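Local coordinates for RagA protein (Porphyromonas gingivalis, PDB 6SLN) that probably imports nutrients across the outer membrane as a TonB-dependent receptor, a beta-barrel with a plug domain, at residues A[467-472]-A[492-497]; A[709-714]-A[726-731]; A[797-802]-A[809-814]; A[846-851]-A[861-866]. One frame throughout, in Å; residues are numbered along the deposited sequence.

Contact 1: A[467-472]-A[492-497]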
# COMPACT_ATOMS: atom_id res chain seq x y z
N THR A 467 -13.41 -5.63 -8.32
CA THR A 467 -12.19 -6.40 -8.27
C THR A 467 -11.32 -5.81 -7.18
O THR A 467 -11.06 -4.59 -7.19
CB THR A 467 -11.43 -6.39 -9.61
OG1 THR A 467 -12.33 -6.66 -10.70
CG2 THR A 467 -10.33 -7.43 -9.58
N ASN A 468 -10.89 -6.65 -6.24
CA ASN A 468 -9.85 -6.30 -5.27
C ASN A 468 -8.77 -7.36 -5.34
O ASN A 468 -9.04 -8.55 -5.15
CB ASN A 468 -10.39 -6.22 -3.84
CG ASN A 468 -11.20 -4.98 -3.60
OD1 ASN A 468 -10.66 -3.87 -3.53
ND2 ASN A 468 -12.51 -5.17 -3.44
N THR A 469 -7.54 -6.92 -5.60
CA THR A 469 -6.44 -7.82 -5.83
C THR A 469 -5.28 -7.42 -4.94
O THR A 469 -4.92 -6.24 -4.87
CB THR A 469 -6.01 -7.78 -7.29
OG1 THR A 469 -7.18 -7.93 -8.11
CG2 THR A 469 -4.99 -8.88 -7.59
N ARG A 470 -4.71 -8.40 -4.27
CA ARG A 470 -3.48 -8.23 -3.53
C ARG A 470 -2.41 -9.06 -4.21
O ARG A 470 -2.61 -10.25 -4.50
CB ARG A 470 -3.65 -8.65 -2.07
CG ARG A 470 -4.49 -7.65 -1.26
CD ARG A 470 -3.68 -6.41 -0.96
NE ARG A 470 -2.79 -6.62 0.18
CZ ARG A 470 -1.51 -6.97 0.07
NH1 ARG A 470 -0.96 -7.15 -1.12
NH2 ARG A 470 -0.76 -7.13 1.16
N THR A 471 -1.29 -8.43 -4.52
CA THR A 471 -0.14 -9.17 -5.01
C THR A 471 0.98 -8.97 -4.02
O THR A 471 1.05 -7.95 -3.33
CB THR A 471 0.29 -8.72 -6.40
OG1 THR A 471 0.74 -7.36 -6.35
CG2 THR A 471 -0.86 -8.84 -7.34
N SER A 472 1.83 -9.98 -3.96
CA SER A 472 2.90 -10.04 -2.99
C SER A 472 4.12 -10.56 -3.71
O SER A 472 4.04 -11.54 -4.45
CB SER A 472 2.53 -10.95 -1.82
OG SER A 472 3.54 -10.86 -0.85
N ARG A 492 1.06 -4.89 -3.11
CA ARG A 492 0.25 -4.05 -3.96
C ARG A 492 -1.21 -4.35 -3.72
O ARG A 492 -1.59 -5.49 -3.43
CB ARG A 492 0.55 -4.28 -5.45
CG ARG A 492 1.65 -3.41 -5.97
CD ARG A 492 2.10 -3.94 -7.26
NE ARG A 492 3.24 -3.22 -7.79
CZ ARG A 492 3.94 -3.64 -8.83
NH1 ARG A 492 3.58 -4.77 -9.43
NH2 ARG A 492 4.98 -2.94 -9.28
N ALA A 493 -2.04 -3.32 -3.89
CA ALA A 493 -3.48 -3.45 -3.74
C ALA A 493 -4.12 -2.74 -4.91
O ALA A 493 -3.89 -1.54 -5.10
CB ALA A 493 -3.96 -2.87 -2.41
N TYR A 494 -4.92 -3.48 -5.68
CA TYR A 494 -5.61 -2.99 -6.87
C TYR A 494 -7.10 -3.01 -6.59
O TYR A 494 -7.60 -3.94 -5.95
CB TYR A 494 -5.36 -3.90 -8.10
CG TYR A 494 -3.92 -4.09 -8.57
CD1 TYR A 494 -3.06 -4.97 -7.93
CD2 TYR A 494 -3.46 -3.43 -9.70
CE1 TYR A 494 -1.75 -5.15 -8.39
CE2 TYR A 494 -2.17 -3.61 -10.17
CZ TYR A 494 -1.32 -4.46 -9.51
OH TYR A 494 -0.04 -4.62 -9.98
N ARG A 495 -7.81 -2.01 -7.14
CA ARG A 495 -9.27 -1.94 -7.00
C ARG A 495 -9.92 -1.49 -8.30
O ARG A 495 -9.53 -0.47 -8.87
CB ARG A 495 -9.67 -0.97 -5.90
CG ARG A 495 -11.15 -0.76 -5.80
CD ARG A 495 -11.51 -0.13 -4.49
NE ARG A 495 -11.61 -1.14 -3.45
CZ ARG A 495 -12.02 -0.90 -2.21
NH1 ARG A 495 -12.40 0.31 -1.84
NH2 ARG A 495 -12.08 -1.91 -1.37
N ASP A 496 -10.92 -2.24 -8.76
CA ASP A 496 -11.72 -1.85 -9.91
C ASP A 496 -13.19 -1.88 -9.53
O ASP A 496 -13.70 -2.93 -9.11
CB ASP A 496 -11.51 -2.77 -11.11
CG ASP A 496 -10.10 -2.73 -11.62
OD1 ASP A 496 -9.48 -1.66 -11.56
OD2 ASP A 496 -9.61 -3.78 -12.07
N VAL A 497 -13.87 -0.75 -9.70
CA VAL A 497 -15.31 -0.69 -9.53
C VAL A 497 -15.86 -0.21 -10.86
O VAL A 497 -15.56 0.91 -11.30
CB VAL A 497 -15.72 0.22 -8.36
CG1 VAL A 497 -17.21 0.21 -8.21
CG2 VAL A 497 -15.06 -0.25 -7.07
O HOH W 1 -10.28 -6.47 -13.04
O HOH W 2 1.81 -6.58 -8.90

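Contact 2: A[709-714]-A[726-731]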
# COMPACT_ATOMS: atom_id res chain seq x y z
N ASP A 709 -12.94 10.38 -38.84
CA ASP A 709 -12.46 11.03 -37.61
C ASP A 709 -11.54 10.07 -36.84
O ASP A 709 -11.59 9.98 -35.61
CB ASP A 709 -13.62 11.51 -36.74
CG ASP A 709 -14.36 12.69 -37.35
OD1 ASP A 709 -14.17 12.92 -38.55
OD2 ASP A 709 -15.12 13.39 -36.64
N MET A 710 -10.70 9.37 -37.60
CA MET A 710 -9.99 8.21 -37.08
C MET A 710 -9.11 8.56 -35.88
O MET A 710 -8.30 9.49 -35.94
CB MET A 710 -9.14 7.60 -38.21
CG MET A 710 -8.12 6.58 -37.76
SD MET A 710 -7.80 5.35 -39.04
CE MET A 710 -9.29 4.40 -38.82
N LEU A 711 -9.29 7.82 -34.79
CA LEU A 711 -8.48 8.05 -33.59
C LEU A 711 -7.12 7.43 -33.82
O LEU A 711 -6.94 6.23 -33.66
CB LEU A 711 -9.16 7.47 -32.36
CG LEU A 711 -10.15 8.49 -31.81
CD1 LEU A 711 -11.16 7.89 -30.85
CD2 LEU A 711 -9.35 9.63 -31.17
N ILE A 712 -6.17 8.24 -34.24
CA ILE A 712 -4.80 7.78 -34.42
C ILE A 712 -3.99 8.30 -33.25
O ILE A 712 -4.05 9.50 -32.92
CB ILE A 712 -4.21 8.23 -35.76
CG1 ILE A 712 -4.97 7.61 -36.94
CG2 ILE A 712 -2.71 7.89 -35.81
CD1 ILE A 712 -4.21 7.63 -38.30
N ASP A 713 -3.27 7.40 -32.59
CA ASP A 713 -2.26 7.79 -31.61
C ASP A 713 -1.08 8.29 -32.44
O ASP A 713 -0.14 7.56 -32.77
CB ASP A 713 -1.91 6.60 -30.71
CG ASP A 713 -1.19 7.01 -29.45
OD1 ASP A 713 -0.86 8.20 -29.31
OD2 ASP A 713 -0.94 6.14 -28.59
N VAL A 714 -1.17 9.56 -32.82
CA VAL A 714 -0.29 10.08 -33.88
C VAL A 714 1.15 10.06 -33.40
O VAL A 714 1.44 10.54 -32.29
CB VAL A 714 -0.73 11.49 -34.28
CG1 VAL A 714 0.40 12.18 -35.03
CG2 VAL A 714 -2.00 11.45 -35.14
N TYR A 726 -2.90 11.59 -29.26
CA TYR A 726 -4.09 11.21 -29.99
C TYR A 726 -4.68 12.40 -30.76
O TYR A 726 -4.61 13.54 -30.31
CB TYR A 726 -5.11 10.62 -29.03
CG TYR A 726 -5.15 9.12 -29.02
CD1 TYR A 726 -5.53 8.41 -30.15
CD2 TYR A 726 -4.81 8.41 -27.88
CE1 TYR A 726 -5.58 7.04 -30.14
CE2 TYR A 726 -4.85 7.02 -27.86
CZ TYR A 726 -5.24 6.35 -29.00
OH TYR A 726 -5.28 4.98 -28.99
N GLN A 727 -5.22 12.10 -31.94
CA GLN A 727 -5.84 13.09 -32.83
C GLN A 727 -6.90 12.39 -33.68
O GLN A 727 -6.77 11.20 -34.00
CB GLN A 727 -4.80 13.77 -33.73
CG GLN A 727 -4.06 14.95 -33.09
CD GLN A 727 -2.68 15.19 -33.69
OE1 GLN A 727 -2.27 14.49 -34.60
NE2 GLN A 727 -1.97 16.18 -33.19
N ASN A 728 -7.94 13.12 -34.04
CA ASN A 728 -8.93 12.64 -35.00
C ASN A 728 -8.37 12.94 -36.39
O ASN A 728 -8.39 14.09 -36.85
CB ASN A 728 -10.28 13.29 -34.77
CG ASN A 728 -10.83 13.00 -33.40
OD1 ASN A 728 -10.63 13.78 -32.47
ND2 ASN A 728 -11.49 11.85 -33.26
N VAL A 729 -7.87 11.91 -37.05
CA VAL A 729 -6.96 12.14 -38.16
C VAL A 729 -6.93 10.91 -39.08
O VAL A 729 -6.88 9.77 -38.62
CB VAL A 729 -5.57 12.49 -37.61
CG1 VAL A 729 -4.51 12.08 -38.58
CG2 VAL A 729 -5.48 13.99 -37.34
N GLY A 730 -7.00 11.14 -40.39
CA GLY A 730 -6.94 10.06 -41.33
C GLY A 730 -8.22 9.26 -41.40
O GLY A 730 -9.25 9.60 -40.81
N SER A 731 -8.16 8.17 -42.17
CA SER A 731 -9.32 7.29 -42.31
C SER A 731 -8.91 5.99 -42.98
O SER A 731 -7.93 5.93 -43.73
CB SER A 731 -10.44 7.97 -43.12
OG SER A 731 -9.95 8.42 -44.36

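Contact 3: A[797-802]-A[809-814]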
# COMPACT_ATOMS: atom_id res chain seq x y z
N GLU A 797 14.03 -6.17 -50.27
CA GLU A 797 13.78 -7.49 -50.83
C GLU A 797 15.11 -8.22 -50.94
O GLU A 797 15.94 -7.89 -51.80
CB GLU A 797 13.08 -7.39 -52.18
CG GLU A 797 11.77 -6.63 -52.11
CD GLU A 797 10.91 -6.83 -53.33
OE1 GLU A 797 11.41 -7.36 -54.36
OE2 GLU A 797 9.72 -6.46 -53.26
N TYR A 798 15.32 -9.19 -50.05
CA TYR A 798 16.54 -9.99 -50.03
C TYR A 798 16.68 -10.76 -51.33
O TYR A 798 15.74 -11.41 -51.77
CB TYR A 798 16.49 -10.96 -48.84
CG TYR A 798 17.75 -11.75 -48.67
CD1 TYR A 798 18.91 -11.15 -48.20
CD2 TYR A 798 17.80 -13.11 -49.00
CE1 TYR A 798 20.08 -11.87 -48.07
CE2 TYR A 798 18.95 -13.83 -48.86
CZ TYR A 798 20.09 -13.21 -48.39
OH TYR A 798 21.25 -13.93 -48.25
N ALA A 799 17.86 -10.67 -51.95
CA ALA A 799 18.08 -11.42 -53.19
C ALA A 799 18.79 -12.74 -52.88
O ALA A 799 18.15 -13.80 -52.79
CB ALA A 799 18.90 -10.60 -54.20
N GLY A 800 20.09 -12.69 -52.69
CA GLY A 800 20.79 -13.82 -52.11
C GLY A 800 22.20 -13.45 -51.74
O GLY A 800 22.44 -12.46 -51.05
N ILE A 801 23.17 -14.23 -52.20
CA ILE A 801 24.56 -13.85 -52.06
C ILE A 801 25.21 -13.85 -53.44
O ILE A 801 24.84 -14.63 -54.32
CB ILE A 801 25.32 -14.77 -51.08
CG1 ILE A 801 25.58 -16.15 -51.68
CG2 ILE A 801 24.54 -14.91 -49.78
CD1 ILE A 801 26.75 -16.89 -51.00
N ASP A 802 26.14 -12.93 -53.63
CA ASP A 802 27.06 -12.98 -54.75
C ASP A 802 28.09 -14.06 -54.46
O ASP A 802 28.85 -13.97 -53.49
CB ASP A 802 27.70 -11.60 -54.92
CG ASP A 802 28.80 -11.58 -55.92
OD1 ASP A 802 28.95 -12.55 -56.70
OD2 ASP A 802 29.52 -10.56 -55.93
N LEU A 809 22.96 -9.76 -50.85
CA LEU A 809 22.47 -8.99 -51.97
C LEU A 809 21.00 -8.63 -51.76
O LEU A 809 20.22 -9.43 -51.22
CB LEU A 809 22.65 -9.77 -53.29
CG LEU A 809 24.08 -9.82 -53.85
CD1 LEU A 809 24.12 -10.34 -55.29
CD2 LEU A 809 24.75 -8.46 -53.77
N TRP A 810 20.64 -7.42 -52.17
CA TRP A 810 19.25 -6.98 -52.16
C TRP A 810 18.90 -6.39 -53.51
O TRP A 810 19.75 -5.85 -54.22
CB TRP A 810 18.99 -5.95 -51.04
CG TRP A 810 19.29 -6.48 -49.69
CD1 TRP A 810 18.42 -7.07 -48.82
CD2 TRP A 810 20.57 -6.49 -49.04
NE1 TRP A 810 19.07 -7.44 -47.66
CE2 TRP A 810 20.39 -7.10 -47.77
CE3 TRP A 810 21.85 -6.06 -49.40
CZ2 TRP A 810 21.45 -7.28 -46.88
CZ3 TRP A 810 22.89 -6.23 -48.52
CH2 TRP A 810 22.69 -6.84 -47.26
N TYR A 811 17.62 -6.49 -53.87
CA TYR A 811 17.17 -5.84 -55.08
C TYR A 811 16.99 -4.35 -54.83
O TYR A 811 16.63 -3.91 -53.73
CB TYR A 811 15.85 -6.43 -55.56
CG TYR A 811 15.94 -7.87 -56.00
CD1 TYR A 811 16.77 -8.24 -57.05
CD2 TYR A 811 15.20 -8.86 -55.34
CE1 TYR A 811 16.85 -9.57 -57.45
CE2 TYR A 811 15.28 -10.19 -55.73
CZ TYR A 811 16.10 -10.53 -56.78
OH TYR A 811 16.18 -11.84 -57.16
N VAL A 812 17.27 -3.56 -55.86
CA VAL A 812 17.04 -2.13 -55.85
C VAL A 812 15.62 -1.87 -56.41
O VAL A 812 15.42 -2.12 -57.61
CB VAL A 812 18.10 -1.39 -56.66
CG1 VAL A 812 18.06 0.10 -56.34
CG2 VAL A 812 19.47 -2.02 -56.39
N PRO A 813 14.69 -1.41 -55.60
CA PRO A 813 13.30 -1.28 -56.09
C PRO A 813 13.22 -0.40 -57.33
O PRO A 813 13.82 0.68 -57.39
CB PRO A 813 12.56 -0.67 -54.90
CG PRO A 813 13.63 -0.20 -53.96
CD PRO A 813 14.81 -1.06 -54.18
N GLY A 814 12.49 -0.87 -58.31
CA GLY A 814 12.35 -0.21 -59.60
C GLY A 814 13.40 -0.58 -60.62
O GLY A 814 13.06 -0.93 -61.75

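Contact 4: A[846-851]-A[861-866]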
# COMPACT_ATOMS: atom_id res chain seq x y z
N GLY A 846 -11.16 -18.39 -41.20
CA GLY A 846 -12.19 -19.41 -41.31
C GLY A 846 -12.05 -20.50 -40.26
O GLY A 846 -11.15 -20.50 -39.42
N GLY A 847 -12.98 -21.44 -40.33
CA GLY A 847 -12.95 -22.64 -39.53
C GLY A 847 -13.94 -23.63 -40.09
O GLY A 847 -14.80 -23.29 -40.92
N PHE A 848 -13.81 -24.88 -39.66
CA PHE A 848 -14.82 -25.87 -39.97
C PHE A 848 -14.88 -26.90 -38.86
O PHE A 848 -13.88 -27.18 -38.19
CB PHE A 848 -14.58 -26.55 -41.33
CG PHE A 848 -13.20 -27.12 -41.50
CD1 PHE A 848 -12.15 -26.31 -41.93
CD2 PHE A 848 -12.95 -28.46 -41.26
CE1 PHE A 848 -10.87 -26.83 -42.10
CE2 PHE A 848 -11.67 -29.00 -41.45
CZ PHE A 848 -10.63 -28.19 -41.87
N SER A 849 -16.08 -27.44 -38.65
CA SER A 849 -16.36 -28.39 -37.59
C SER A 849 -17.03 -29.62 -38.20
O SER A 849 -18.01 -29.49 -38.94
CB SER A 849 -17.24 -27.76 -36.50
OG SER A 849 -16.61 -26.64 -35.89
N LEU A 850 -16.46 -30.80 -37.92
CA LEU A 850 -17.07 -32.08 -38.25
C LEU A 850 -17.70 -32.67 -37.00
O LEU A 850 -17.61 -32.12 -35.91
CB LEU A 850 -16.04 -33.06 -38.81
CG LEU A 850 -15.37 -32.69 -40.12
CD1 LEU A 850 -13.90 -32.44 -39.86
CD2 LEU A 850 -15.56 -33.81 -41.14
N GLY A 851 -18.33 -33.82 -37.17
CA GLY A 851 -18.89 -34.48 -36.02
C GLY A 851 -19.74 -35.68 -36.37
O GLY A 851 -20.70 -35.58 -37.14
N ALA A 861 -14.60 -32.66 -34.11
CA ALA A 861 -13.38 -31.96 -34.47
C ALA A 861 -13.74 -30.52 -34.80
O ALA A 861 -14.66 -30.27 -35.59
CB ALA A 861 -12.68 -32.63 -35.66
N ASP A 862 -13.03 -29.59 -34.20
CA ASP A 862 -13.19 -28.17 -34.48
C ASP A 862 -11.88 -27.68 -35.09
O ASP A 862 -10.84 -27.69 -34.42
CB ASP A 862 -13.57 -27.40 -33.22
CG ASP A 862 -15.02 -27.63 -32.82
OD1 ASP A 862 -15.32 -28.67 -32.20
OD2 ASP A 862 -15.87 -26.76 -33.12
N PHE A 863 -11.93 -27.28 -36.36
CA PHE A 863 -10.80 -26.68 -37.05
C PHE A 863 -11.01 -25.19 -37.22
O PHE A 863 -12.14 -24.68 -37.25
CB PHE A 863 -10.59 -27.28 -38.43
CG PHE A 863 -10.24 -28.71 -38.44
CD1 PHE A 863 -11.21 -29.67 -38.27
CD2 PHE A 863 -8.94 -29.10 -38.69
CE1 PHE A 863 -10.89 -30.99 -38.32
CE2 PHE A 863 -8.61 -30.41 -38.74
CZ PHE A 863 -9.58 -31.37 -38.55
N ALA A 864 -9.89 -24.50 -37.43
CA ALA A 864 -9.84 -23.06 -37.62
C ALA A 864 -8.58 -22.74 -38.41
O ALA A 864 -7.56 -23.44 -38.30
CB ALA A 864 -9.84 -22.33 -36.27
N TYR A 865 -8.63 -21.68 -39.20
CA TYR A 865 -7.45 -21.30 -39.96
C TYR A 865 -7.32 -19.79 -40.10
O TYR A 865 -8.29 -19.03 -39.98
CB TYR A 865 -7.43 -21.97 -41.34
CG TYR A 865 -8.68 -21.77 -42.15
CD1 TYR A 865 -9.75 -22.64 -42.02
CD2 TYR A 865 -8.78 -20.74 -43.07
CE1 TYR A 865 -10.90 -22.48 -42.77
CE2 TYR A 865 -9.93 -20.56 -43.82
CZ TYR A 865 -10.98 -21.43 -43.67
OH TYR A 865 -12.11 -21.25 -44.42
N ILE A 866 -6.08 -19.37 -40.33
CA ILE A 866 -5.70 -17.98 -40.53
C ILE A 866 -4.77 -17.97 -41.73
O ILE A 866 -3.62 -18.41 -41.63
CB ILE A 866 -5.02 -17.39 -39.29
CG1 ILE A 866 -5.98 -17.39 -38.10
CG2 ILE A 866 -4.49 -16.00 -39.55
CD1 ILE A 866 -7.07 -16.34 -38.21

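Contact 1: A[467-472]-A[492-497]
Strands 456-475 and 487-510 make an antiparallel beta hairpin in the wall of the TonB-dependent receptor barrel, and here the two run alongside each other with axes 172° apart. The backbone evidence is three hydrogen-bonded pairs, T467 with D496, T469 with Y494 and T471 with R492, each closed by two reciprocal N-H to carbonyl bonds. The bond from Y494 N to T469 O, 2.9 Å long, is nearly straight at 168°. Between these lie the non-hydrogen-bonded pairs N468 with R495 and R470 with A493, whose side chains emerge on the other face.

Two arginines supply the side-chain hydrogen bonds between the strands on that face. R495 grips the amide oxygen of N468 side-on: NE lies on a lone pair of OD1 at 2.9 Å, whereas NH2 reaches the same oxygen from above the amide plane. R470, bent at chi2 and chi3, brings NH1 to 2.9 Å from R492 O, a carbonyl that also accepts from T471 N; its NH2 forms a salt bridge with E491. The second subunit packs here, its H440 hydrogen-bonding N468 ND2 and its E438 O bonding R495 NH1.

On the threonine face the apolar contacts are modest, with T469 CB 4.0 Å from Y494 CB. T469 OG1 and T467 OG1 turn to S439 and Q441, and R492 NE pairs with E561. Waters complete this face: one donates to both T467 OG1 and D496 OD2, and another bridges T471 OG1 and Y494 OH while accepting from R492 NH1 at 2.6 Å.

Contact 2: A[709-714]-A[726-731]
The close-fitting half of this contact lies where Y726 folds across D713. The CB of D713 sits over one face of the Y726 ring, 3.9 Å from the ring centroid and 18° off its normal, a CH-pi contact. With CG anti to the backbone N, the D713 carboxylate lies almost flat against the same ring, the two planes 13° apart, while its OD1 is held by S724. L711 O meets the ring at its edge, and L711 CD2 approaches Y726 CD1 at 4.1 Å. Next to this stack, I712 and Q727 exchange both backbone bonds; the one from I712 N to Q727 O, at 3.0 Å, runs nearly along the carbonyl axis. V714 reaches back over Q727, its CG2 4.3 Å from V729 CG1.

Toward the far end the pairing loosens into loop. V729 N still reaches M710 O at 2.7 Å, on a lone pair, but V729 and G730 lie beyond the strand, which ends with N728. N728 adds a side-chain bond: ND2 donates to D709 O at 3.0 Å, almost straight at 171°, and also bonds S676 O. M710 and I712 meet mainly carbonyl oxygens, M710 CB lying 3.3 Å from G730 O and I712 CG1 3.3 Å from V729 O; methyl-to-methyl contacts are few. A backbone bond ties L711 to A154 of the plug domain. Such reciprocal pairing, opening into loop, is that of a beta hairpin, the short strand 724-728 folding back along barrel strand 696-715.

Contact 3: A[797-802]-A[809-814]
Strands 798-802 and 809-812 run antiparallel, their axes at 141°, and the segments are joined by two sound backbone bonds: Y811 N to E797 O, 3.0 Å and nearly along the carbonyl axis, and A799 N to L809 O, 2.8 Å with the donor above the carbonyl plane. A third, from L809 N to G800 O, is weak, so A799 and G800 in succession both address L809. Between the two sound bonds Y798 and W810 face each other as a non-hydrogen-bonded pair with diverging side chains.

Their rings nevertheless meet. Y798, with CG anti to its backbone N, turns an edge toward the face of W810 in an offset edge-to-face pair, the Y798 centroid 5.6 Å from that of the five-membered ring and the planes 77° apart. The indole NE1 hydrogen-bonds D917, which would help to orient the ring, and the Y798 ring also meets that of H919. These strands form a hairpin in a small antiparallel sheet separate from the barrel strands, and strand 822-825 flanks its 807-812 side.

A799 points its methyl at Y811: CB stands over the centre of the phenol ring, 3.9 Å from the centroid and 13° off the normal, a CH-pi contact. The same CB touches L809 CB at 3.9 Å. Farther along, L809 extends its branch to D802, CD1 lying 3.8 Å from D802 CB, while the D802 carboxylate turns to K804 N.

Contact 4: A[846-851]-A[861-866]
Three aromatic rings define this contact. One face of F848 carries the CB of F863 over its centre, 3.5 Å from the centroid and 11° off the normal, and its edge meets Y865 CE1. F863 in turn has F848 CE2 over one face near the rim and F848 O at its edge. The two phenyl planes are close to parallel, 12° apart with centroids separated by 4.5 Å, but one ring is displaced sidelong from the other, with little face-to-face overlap. L850 CD1 adds an apolar contact to F863 CE1 at 3.7 Å.

The third ring, Y865, covers a glycine. Its CG takes the crowded position between backbone N and carbonyl carbon, chi1 52°, which swings the ring across to the opposite strand, where G846 CA lies over one face 3.6 Å from the centroid. F848 uses the same rotamer to lean over F863.

Backbone bonds close the pairs G846 with Y865 and F848 with F863, the shortest from F863 N to F848 O at 2.7 Å. On the other face, S849 OG donates to D862 OD2 at 2.9 Å, meeting it from above the carboxylate plane. Q125, within the plug domain, touches both S849 and D862, consistent with this polar face looking into the barrel, whereas L927 and L929 of strand 921-937 flank F863. Together these contacts form a cross-strand glycine-aromatic pair beside an aromatic cluster, set in an antiparallel hairpin of a transmembrane beta-barrel.

All four contacts are hairpin pairings met in series along the chain, and none touches another. Contacts 1, 2 and 4 draw on strands connected through the barrel, whereas contact 3 belongs to a separate small sheet, its centre about 54 Å from that of contact 1. Contacts 1 and 4 lie on opposite sides of the chain's centre, their centres about 39 Å apart. The nearest neighbours are contacts 1 and 2, with nearest atoms about 19 Å apart. Contact 1 has a bound molecule close by: the N468 side chain is about 4 Å from a C8E detergent, and its strands also carry A460, F501 and N503 of the phospholipid pocket.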